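Local coordinates for protein probable serine protease HTRA3 (Homo sapiens, PDB 2P3W) that is probably a secreted serine protease of the HtrA family, whose PDZ domain binds peptides ending in a hydrophobic residue, here a fused phage-derived ligand sequence, at residues F7-V20 and S34-S48. Sequence-based numbering, arbitrary orientation.
Sequences FIGIRMRTITPSLV and SSGIYVQEVAPNSPS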
ATOM      1  N   PHE A   7       2.493   4.402  10.079  1.00 16.09           N
ATOM      2  CA  PHE A   7       1.485   4.027   9.114  1.00 15.80           C
ATOM      3  C   PHE A   7       0.408   3.150   9.713  1.00 15.63           C
ATOM      4  O   PHE A   7       0.619   2.446  10.697  1.00 17.01           O
ATOM      5  CB  PHE A   7       2.120   3.328   7.902  1.00 19.16           C
ATOM      6  CG  PHE A   7       2.570   1.911   8.152  1.00 15.79           C
ATOM      7  CD1 PHE A   7       3.812   1.646   8.720  1.00 22.75           C
ATOM      8  CD2 PHE A   7       1.765   0.826   7.794  1.00 20.99           C
ATOM      9  CE1 PHE A   7       4.218   0.320   8.936  1.00 21.10           C
ATOM     10  CE2 PHE A   7       2.148  -0.445   8.026  1.00 22.56           C
ATOM     11  CZ  PHE A   7       3.372  -0.716   8.593  1.00 21.75           C
ATOM     12  N   ILE A   8      -0.778   3.220   9.107  1.00 17.71           N
ATOM     13  CA  ILE A   8      -1.849   2.296   9.492  1.00 16.00           C
ATOM     14  C   ILE A   8      -2.230   1.257   8.435  1.00 15.94           C
ATOM     15  O   ILE A   8      -2.893   0.272   8.762  1.00 18.66           O
ATOM     16  CB  ILE A   8      -3.130   3.027   9.976  1.00 16.37           C
ATOM     17  CG1 ILE A   8      -3.722   3.935   8.903  1.00 18.28           C
ATOM     18  CG2 ILE A   8      -2.798   3.825  11.246  1.00 17.63           C
ATOM     19  CD1 ILE A   8      -5.092   4.544   9.235  1.00 19.75           C
ATOM     20  N   GLY A   9      -1.829   1.461   7.183  1.00 18.87           N
ATOM     21  CA  GLY A   9      -2.020   0.446   6.169  1.00 17.89           C
ATOM     22  C   GLY A   9      -3.349   0.453   5.433  1.00 19.91           C
ATOM     23  O   GLY A   9      -3.932  -0.610   5.173  1.00 21.42           O
ATOM     24  N   ILE A  10      -3.821   1.641   5.068  1.00 18.54           N
ATOM     25  CA  ILE A  10      -4.956   1.725   4.154  1.00 17.73           C
ATOM     26  C   ILE A  10      -4.638   2.650   3.004  1.00 18.75           C
ATOM     27  O   ILE A  10      -3.849   3.597   3.177  1.00 18.12           O
ATOM     28  CB  ILE A  10      -6.246   2.180   4.864  1.00 19.99           C
ATOM     29  CG1 ILE A  10      -6.115   3.580   5.425  1.00 20.58           C
ATOM     30  CG2 ILE A  10      -6.655   1.239   5.994  1.00 19.33           C
ATOM     31  CD1 ILE A  10      -7.485   4.170   5.845  1.00 21.89           C
ATOM     32  N   ARG A  11      -5.264   2.386   1.848  1.00 18.69           N
ATOM     33  CA  ARG A  11      -5.258   3.336   0.738  1.00 17.81           C
ATOM     34  C   ARG A  11      -6.619   4.051   0.808  1.00 18.04           C
ATOM     35  O   ARG A  11      -7.666   3.422   0.730  1.00 16.89           O
ATOM     36  CB  ARG A  11      -5.000   2.642  -0.595  1.00 18.97           C
ATOM     37  CG  ARG A  11      -4.998   3.644  -1.753  1.00 23.20           C
ATOM     38  CD  ARG A  11      -4.016   3.314  -2.839  1.00 20.30           C
ATOM     39  NE  ARG A  11      -4.289   2.041  -3.500  1.00 19.62           N
ATOM     40  CZ  ARG A  11      -5.233   1.855  -4.400  1.00 20.91           C
ATOM     41  NH1 ARG A  11      -6.018   2.851  -4.749  1.00 19.55           N
ATOM     42  NH2 ARG A  11      -5.379   0.660  -4.973  1.00 21.51           N
ATOM     43  N   MET A  12      -6.569   5.354   1.072  1.00 17.09           N
ATOM     44  CA  MET A  12      -7.736   6.116   1.452  1.00 17.03           C
ATOM     45  C   MET A  12      -8.128   7.094   0.363  1.00 17.06           C
ATOM     46  O   MET A  12      -7.279   7.596  -0.394  1.00 15.70           O
ATOM     47  CB  MET A  12      -7.461   6.869   2.768  1.00 23.46           C
ATOM     48  CG  MET A  12      -6.333   7.883   2.699  1.00 23.32           C
ATOM     49  SD  MET A  12      -6.124   8.896   4.164  1.00 24.79           S
ATOM     50  CE  MET A  12      -4.652   9.757   3.755  1.00 26.84           C
ATOM     51  N   ARG A  13      -9.426   7.358   0.265  1.00 15.23           N
ATOM     52  CA  ARG A  13      -9.982   8.308  -0.672  1.00 14.52           C
ATOM     53  C   ARG A  13     -10.983   9.217   0.050  1.00 19.10           C
ATOM     54  O   ARG A  13     -11.811   8.733   0.833  1.00 20.22           O
ATOM     55  CB  ARG A  13     -10.727   7.545  -1.772  1.00 17.02           C
ATOM     56  CG  ARG A  13      -9.828   6.712  -2.655  1.00 17.92           C
ATOM     57  CD  ARG A  13     -10.605   5.872  -3.650  1.00 16.58           C
ATOM     58  NE  ARG A  13     -11.396   6.673  -4.587  1.00 16.98           N
ATOM     59  CZ  ARG A  13     -12.312   6.187  -5.427  1.00 23.01           C
ATOM     60  NH1 ARG A  13     -12.625   4.889  -5.444  1.00 23.74           N
ATOM     61  NH2 ARG A  13     -12.945   7.007  -6.261  1.00 21.24           N
ATOM     62  N   THR A  14     -10.917  10.524  -0.194  1.00 19.60           N
ATOM     63  CA  THR A  14     -11.915  11.447   0.351  1.00 15.16           C
ATOM     64  C   THR A  14     -13.320  11.204  -0.239  1.00 15.49           C
ATOM     65  O   THR A  14     -13.472  11.142  -1.461  1.00 16.36           O
ATOM     66  CB  THR A  14     -11.509  12.921   0.073  1.00 18.25           C
ATOM     67  OG1 THR A  14     -10.233  13.172   0.671  1.00 17.97           O
ATOM     68  CG2 THR A  14     -12.539  13.884   0.636  1.00 21.77           C
ATOM     69  N   ILE A  15     -14.335  11.084   0.628  1.00 17.59           N
ATOM     70  CA  ILE A  15     -15.728  11.005   0.173  1.00 16.84           C
ATOM     71  C   ILE A  15     -16.126  12.326  -0.489  1.00 17.23           C
ATOM     72  O   ILE A  15     -16.032  13.407   0.119  1.00 20.11           O
ATOM     73  CB  ILE A  15     -16.701  10.687   1.331  1.00 18.79           C
ATOM     74  CG1 ILE A  15     -16.484   9.257   1.890  1.00 16.49           C
ATOM     75  CG2 ILE A  15     -18.165  10.916   0.897  1.00 17.80           C
ATOM     76  CD1 ILE A  15     -17.051   8.142   1.077  1.00 20.99           C
ATOM     77  N   THR A  16     -16.569  12.211  -1.730  1.00 18.96           N
ATOM     78  CA  THR A  16     -17.094  13.326  -2.516  1.00 18.57           C
ATOM     79  C   THR A  16     -18.461  12.911  -3.037  1.00 18.26           C
ATOM     80  O   THR A  16     -18.802  11.731  -3.005  1.00 22.92           O
ATOM     81  CB  THR A  16     -16.187  13.594  -3.717  1.00 20.21           C
ATOM     82  OG1 THR A  16     -16.211  12.455  -4.586  1.00 21.79           O
ATOM     83  CG2 THR A  16     -14.764  13.872  -3.274  1.00 22.35           C
ATOM     84  N   PRO A  17     -19.249  13.880  -3.533  1.00 22.76           N
ATOM     85  CA  PRO A  17     -20.527  13.553  -4.178  1.00 23.85           C
ATOM     86  C   PRO A  17     -20.381  12.525  -5.303  1.00 25.58           C
ATOM     87  O   PRO A  17     -21.232  11.643  -5.437  1.00 24.36           O
ATOM     88  CB  PRO A  17     -20.992  14.900  -4.732  1.00 24.83           C
ATOM     89  CG  PRO A  17     -20.341  15.904  -3.863  1.00 24.51           C
ATOM     90  CD  PRO A  17     -19.023  15.334  -3.459  1.00 25.03           C
ATOM     91  N   SER A  18     -19.297  12.630  -6.076  1.00 23.78           N
ATOM     92  CA  SER A  18     -19.007  11.696  -7.164  1.00 27.18           C
ATOM     93  C   SER A  18     -18.902  10.265  -6.651  1.00 28.15           C
ATOM     94  O   SER A  18     -19.558   9.353  -7.168  1.00 31.95           O
ATOM     95  CB  SER A  18     -17.696  12.085  -7.856  1.00 30.63           C
ATOM     96  OG  SER A  18     -17.802  13.385  -8.406  1.00 38.11           O
ATOM     97  N   LEU A  19     -18.074  10.084  -5.626  1.00 27.58           N
ATOM     98  CA  LEU A  19     -17.916   8.795  -4.987  1.00 24.03           C
ATOM     99  C   LEU A  19     -19.232   8.315  -4.353  1.00 22.80           C
ATOM    100  O   LEU A  19     -19.576   7.137  -4.456  1.00 29.01           O
ATOM    101  CB  LEU A  19     -16.762   8.863  -3.958  1.00 26.25           C
ATOM    102  CG  LEU A  19     -16.279   7.577  -3.296  1.00 25.28           C
ATOM    103  CD1 LEU A  19     -16.226   6.422  -4.274  1.00 26.64           C
ATOM    104  CD2 LEU A  19     -14.923   7.797  -2.655  1.00 23.85           C
ATOM    105  N   VAL A  20     -19.988   9.212  -3.724  1.00 21.59           N
ATOM    106  CA  VAL A  20     -21.245   8.802  -3.056  1.00 28.14           C
ATOM    107  C   VAL A  20     -22.209   8.192  -4.080  1.00 31.82           C
ATOM    108  O   VAL A  20     -22.885   7.198  -3.785  1.00 27.26           O
ATOM    109  CB  VAL A  20     -21.948   9.976  -2.295  1.00 31.11           C
ATOM    110  CG1 VAL A  20     -23.320   9.541  -1.753  1.00 32.66           C
ATOM    111  CG2 VAL A  20     -21.071  10.508  -1.157  1.00 33.67           C
ATOM    112  N   SER A  34     -22.403  10.986   3.524  1.00 31.31           N
ATOM    113  CA  SER A  34     -21.951  12.004   2.583  1.00 31.52           C
ATOM    114  C   SER A  34     -20.581  12.617   2.920  1.00 30.11           C
ATOM    115  O   SER A  34     -20.108  13.477   2.196  1.00 28.47           O
ATOM    116  CB  SER A  34     -22.992  13.127   2.533  1.00 34.84           C
ATOM    117  OG  SER A  34     -23.091  13.766   3.796  1.00 36.39           O
ATOM    118  N   SER A  35     -19.950  12.175   4.003  1.00 26.51           N
ATOM    119  CA  SER A  35     -18.687  12.762   4.444  1.00 25.19           C
ATOM    120  C   SER A  35     -17.841  11.688   5.078  1.00 20.82           C
ATOM    121  O   SER A  35     -18.383  10.807   5.749  1.00 19.63           O
ATOM    122  CB  SER A  35     -18.973  13.867   5.468  1.00 27.51           C
ATOM    123  OG  SER A  35     -17.803  14.597   5.764  1.00 39.12           O
ATOM    124  N   GLY A  36     -16.523  11.756   4.899  1.00 18.39           N
ATOM    125  CA  GLY A  36     -15.605  10.822   5.550  1.00 18.87           C
ATOM    126  C   GLY A  36     -14.469  10.388   4.623  1.00 18.92           C
ATOM    127  O   GLY A  36     -14.239  11.002   3.566  1.00 16.86           O
ATOM    128  N   ILE A  37     -13.783   9.333   5.040  1.00 16.61           N
ATOM    129  CA  ILE A  37     -12.665   8.761   4.302  1.00 16.62           C
ATOM    130  C   ILE A  37     -12.985   7.343   3.881  1.00 18.10           C
ATOM    131  O   ILE A  37     -13.184   6.464   4.718  1.00 19.14           O
ATOM    132  CB  ILE A  37     -11.383   8.705   5.174  1.00 19.83           C
ATOM    133  CG1 ILE A  37     -11.068  10.075   5.813  1.00 23.88           C
ATOM    134  CG2 ILE A  37     -10.234   8.186   4.357  1.00 20.72           C
ATOM    135  CD1 ILE A  37     -11.011  11.188   4.879  1.00 27.69           C
ATOM    136  N   TYR A  38     -13.001   7.100   2.578  1.00 15.33           N
ATOM    137  CA  TYR A  38     -13.270   5.753   2.071  1.00 15.00           C
ATOM    138  C   TYR A  38     -12.028   4.860   2.056  1.00 19.40           C
ATOM    139  O   TYR A  38     -10.949   5.278   1.611  1.00 18.34           O
ATOM    140  CB  TYR A  38     -13.819   5.877   0.687  1.00 15.40           C
ATOM    141  CG  TYR A  38     -14.246   4.571   0.044  1.00 16.04           C
ATOM    142  CD1 TYR A  38     -15.418   3.933   0.421  1.00 17.69           C
ATOM    143  CD2 TYR A  38     -13.475   3.998  -0.940  1.00 17.05           C
ATOM    144  CE1 TYR A  38     -15.808   2.731  -0.183  1.00 17.88           C
ATOM    145  CE2 TYR A  38     -13.850   2.809  -1.563  1.00 17.76           C
ATOM    146  CZ  TYR A  38     -15.009   2.175  -1.176  1.00 20.38           C
ATOM    147  OH  TYR A  38     -15.368   0.994  -1.816  1.00 22.50           O
ATOM    148  N   VAL A  39     -12.185   3.625   2.528  1.00 16.29           N
ATOM    149  CA  VAL A  39     -11.076   2.663   2.543  1.00 15.29           C
ATOM    150  C   VAL A  39     -11.107   1.872   1.238  1.00 18.44           C
ATOM    151  O   VAL A  39     -11.867   0.902   1.079  1.00 16.41           O
ATOM    152  CB  VAL A  39     -11.128   1.714   3.759  1.00 17.59           C
ATOM    153  CG1 VAL A  39      -9.930   0.747   3.756  1.00 18.87           C
ATOM    154  CG2 VAL A  39     -11.214   2.494   5.060  1.00 18.71           C
ATOM    155  N   GLN A  40     -10.265   2.312   0.300  1.00 16.54           N
ATOM    156  CA  GLN A  40     -10.148   1.655  -0.999  1.00 16.57           C
ATOM    157  C   GLN A  40      -9.451   0.305  -0.874  1.00 18.50           C
ATOM    158  O   GLN A  40      -9.888  -0.660  -1.483  1.00 18.25           O
ATOM    159  CB  GLN A  40      -9.420   2.566  -2.000  1.00 16.15           C
ATOM    160  CG  GLN A  40      -9.222   1.984  -3.391  1.00 18.40           C
ATOM    161  CD  GLN A  40     -10.490   1.736  -4.176  1.00 22.57           C
ATOM    162  OE1 GLN A  40     -11.459   2.465  -4.051  1.00 21.05           O
ATOM    163  NE2 GLN A  40     -10.454   0.734  -5.064  1.00 29.21           N
ATOM    164  N   GLU A  41      -8.365   0.248  -0.106  1.00 16.75           N
ATOM    165  CA  GLU A  41      -7.618  -1.002   0.099  1.00 17.39           C
ATOM    166  C   GLU A  41      -7.038  -1.059   1.527  1.00 16.40           C
ATOM    167  O   GLU A  41      -6.785  -0.024   2.151  1.00 18.25           O
ATOM    168  CB  GLU A  41      -6.454  -1.131  -0.902  1.00 18.84           C
ATOM    169  CG  GLU A  41      -6.798  -1.099  -2.374  1.00 25.10           C
ATOM    170  CD  GLU A  41      -7.675  -2.260  -2.842  1.00 29.05           C
ATOM    171  OE1 GLU A  41      -8.364  -2.063  -3.882  1.00 26.21           O
ATOM    172  OE2 GLU A  41      -7.678  -3.345  -2.190  1.00 24.41           O
ATOM    173  N   VAL A  42      -6.872  -2.287   2.034  1.00 16.41           N
ATOM    174  CA  VAL A  42      -6.166  -2.523   3.299  1.00 16.56           C
ATOM    175  C   VAL A  42      -4.918  -3.355   3.041  1.00 17.56           C
ATOM    176  O   VAL A  42      -4.981  -4.413   2.384  1.00 17.68           O
ATOM    177  CB  VAL A  42      -7.071  -3.267   4.313  1.00 18.58           C
ATOM    178  CG1 VAL A  42      -6.346  -3.440   5.635  1.00 20.02           C
ATOM    179  CG2 VAL A  42      -8.400  -2.530   4.495  1.00 18.47           C
ATOM    180  N   ALA A  43      -3.767  -2.883   3.513  1.00 17.35           N
ATOM    181  CA  ALA A  43      -2.526  -3.637   3.345  1.00 16.57           C
ATOM    182  C   ALA A  43      -2.495  -4.861   4.296  1.00 18.03           C
ATOM    183  O   ALA A  43      -2.964  -4.779   5.431  1.00 18.05           O
ATOM    184  CB  ALA A  43      -1.297  -2.739   3.558  1.00 20.36           C
ATOM    185  N   PRO A  44      -1.983  -6.012   3.829  1.00 18.32           N
ATOM    186  CA  PRO A  44      -2.112  -7.289   4.573  1.00 19.75           C
ATOM    187  C   PRO A  44      -1.475  -7.415   5.963  1.00 24.71           C
ATOM    188  O   PRO A  44      -2.009  -8.134   6.809  1.00 30.15           O
ATOM    189  CB  PRO A  44      -1.447  -8.318   3.651  1.00 22.74           C
ATOM    190  CG  PRO A  44      -0.876  -7.572   2.545  1.00 21.85           C
ATOM    191  CD  PRO A  44      -1.359  -6.205   2.503  1.00 20.43           C
ATOM    192  N   ASN A  45      -0.327  -6.795   6.176  1.00 22.33           N
ATOM    193  CA  ASN A  45       0.401  -6.989   7.456  1.00 20.92           C
ATOM    194  C   ASN A  45       0.445  -5.675   8.223  1.00 21.55           C
ATOM    195  O   ASN A  45       1.500  -5.206   8.591  1.00 29.61           O
ATOM    196  CB  ASN A  45       1.807  -7.453   7.157  1.00 25.00           C
ATOM    197  CG  ASN A  45       1.832  -8.875   6.642  1.00 29.04           C
ATOM    198  OD1 ASN A  45       1.416  -9.786   7.354  1.00 32.47           O
ATOM    199  ND2 ASN A  45       2.302  -9.074   5.402  1.00 28.54           N
ATOM    200  N   SER A  46      -0.716  -5.087   8.464  1.00 21.51           N
ATOM    201  CA  SER A  46      -0.780  -3.720   8.934  1.00 18.16           C
ATOM    202  C   SER A  46      -1.668  -3.573  10.174  1.00 17.95           C
ATOM    203  O   SER A  46      -2.473  -4.459  10.486  1.00 17.47           O
ATOM    204  CB  SER A  46      -1.402  -2.849   7.838  1.00 17.96           C
ATOM    205  OG  SER A  46      -2.733  -3.269   7.592  1.00 19.28           O
ATOM    206  N   PRO A  47      -1.529  -2.444  10.874  1.00 17.15           N
ATOM    207  CA  PRO A  47      -2.450  -2.151  11.977  1.00 16.80           C
ATOM    208  C   PRO A  47      -3.928  -2.262  11.583  1.00 15.73           C
ATOM    209  O   PRO A  47      -4.730  -2.771  12.364  1.00 16.41           O
ATOM    210  CB  PRO A  47      -2.082  -0.734  12.357  1.00 18.70           C
ATOM    211  CG  PRO A  47      -0.644  -0.656  12.014  1.00 17.20           C
ATOM    212  CD  PRO A  47      -0.510  -1.390  10.746  1.00 18.89           C
ATOM    213  N   SER A  48      -4.278  -1.775  10.394  1.00 16.97           N
ATOM    214  CA  SER A  48      -5.665  -1.793   9.942  1.00 16.37           C
ATOM    215  C   SER A  48      -6.172  -3.233   9.684  1.00 17.35           C
ATOM    216  O   SER A  48      -7.283  -3.599  10.101  1.00 17.16           O
ATOM    217  CB  SER A  48      -5.861  -0.877   8.749  1.00 15.66           C
ATOM    218  OG  SER A  48      -5.581   0.469   9.094  1.00 17.10           O
TER
HETATM  219  O   HOH W   1     -15.803  13.862   2.898  1.00 27.73           O
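Ile-10 and Met-12 pack against Val-39 and Ile-37 on the buried face of an antiparallel strand pair, 10-14 with 37-42. Met-12 CB presses on Ile-37 CG2 at 3.5 Å, closer than usual for two carbons. Ile-10 and Val-39 cross at about a right angle. Ile-10 CG2 also reaches Ser-48 OG, 3.4 Å away. Both OG and N of Ser-48 donate to Ile-8 O, the hydroxyl at 2.7 Å from above the carbonyl plane. This joins the turn before strand 10-14 to the start of helix 47-51. There Gly-9, with phi positive at 87°, sets its CA 3.7 Å from Ser-46 CB.

Gln-40 and Glu-41 both face Arg-11 in a classic beta bulge. Gln-40 N donates to Arg-11 O at 2.9 Å; the bond from Glu-41 N is weak. Arg-11 lies alongside Glu-41, with Glu-41 CG over one guanidinium face. The two are buried with help from the second subunit: Arg-11 NH1 bonds to Phe-108 O of the second subunit, and Glu-41 OE2 to Asn-45 ND2 of the second subunit. The more open part holds Arg-13, Gln-40 and Tyr-38, all partly exposed. Arg-13 NH1 donates to Gln-40 OE1 at 3.0 Å, with the oxygen in the guanidinium plane. At the far end Val-20 CG2 comes no nearer than 4.1 Å to Ser-34 CA.

Strand 37-42 continues the PDZ sheet into strand 58-62. Helix 70-79 lies against Ile-8, Ile-10 and Met-12. Strand 10-14 pairs with a strand of the second subunit, whose Val-112 packs on Ile-10, consistent with a bound C-terminal ligand beside that helix.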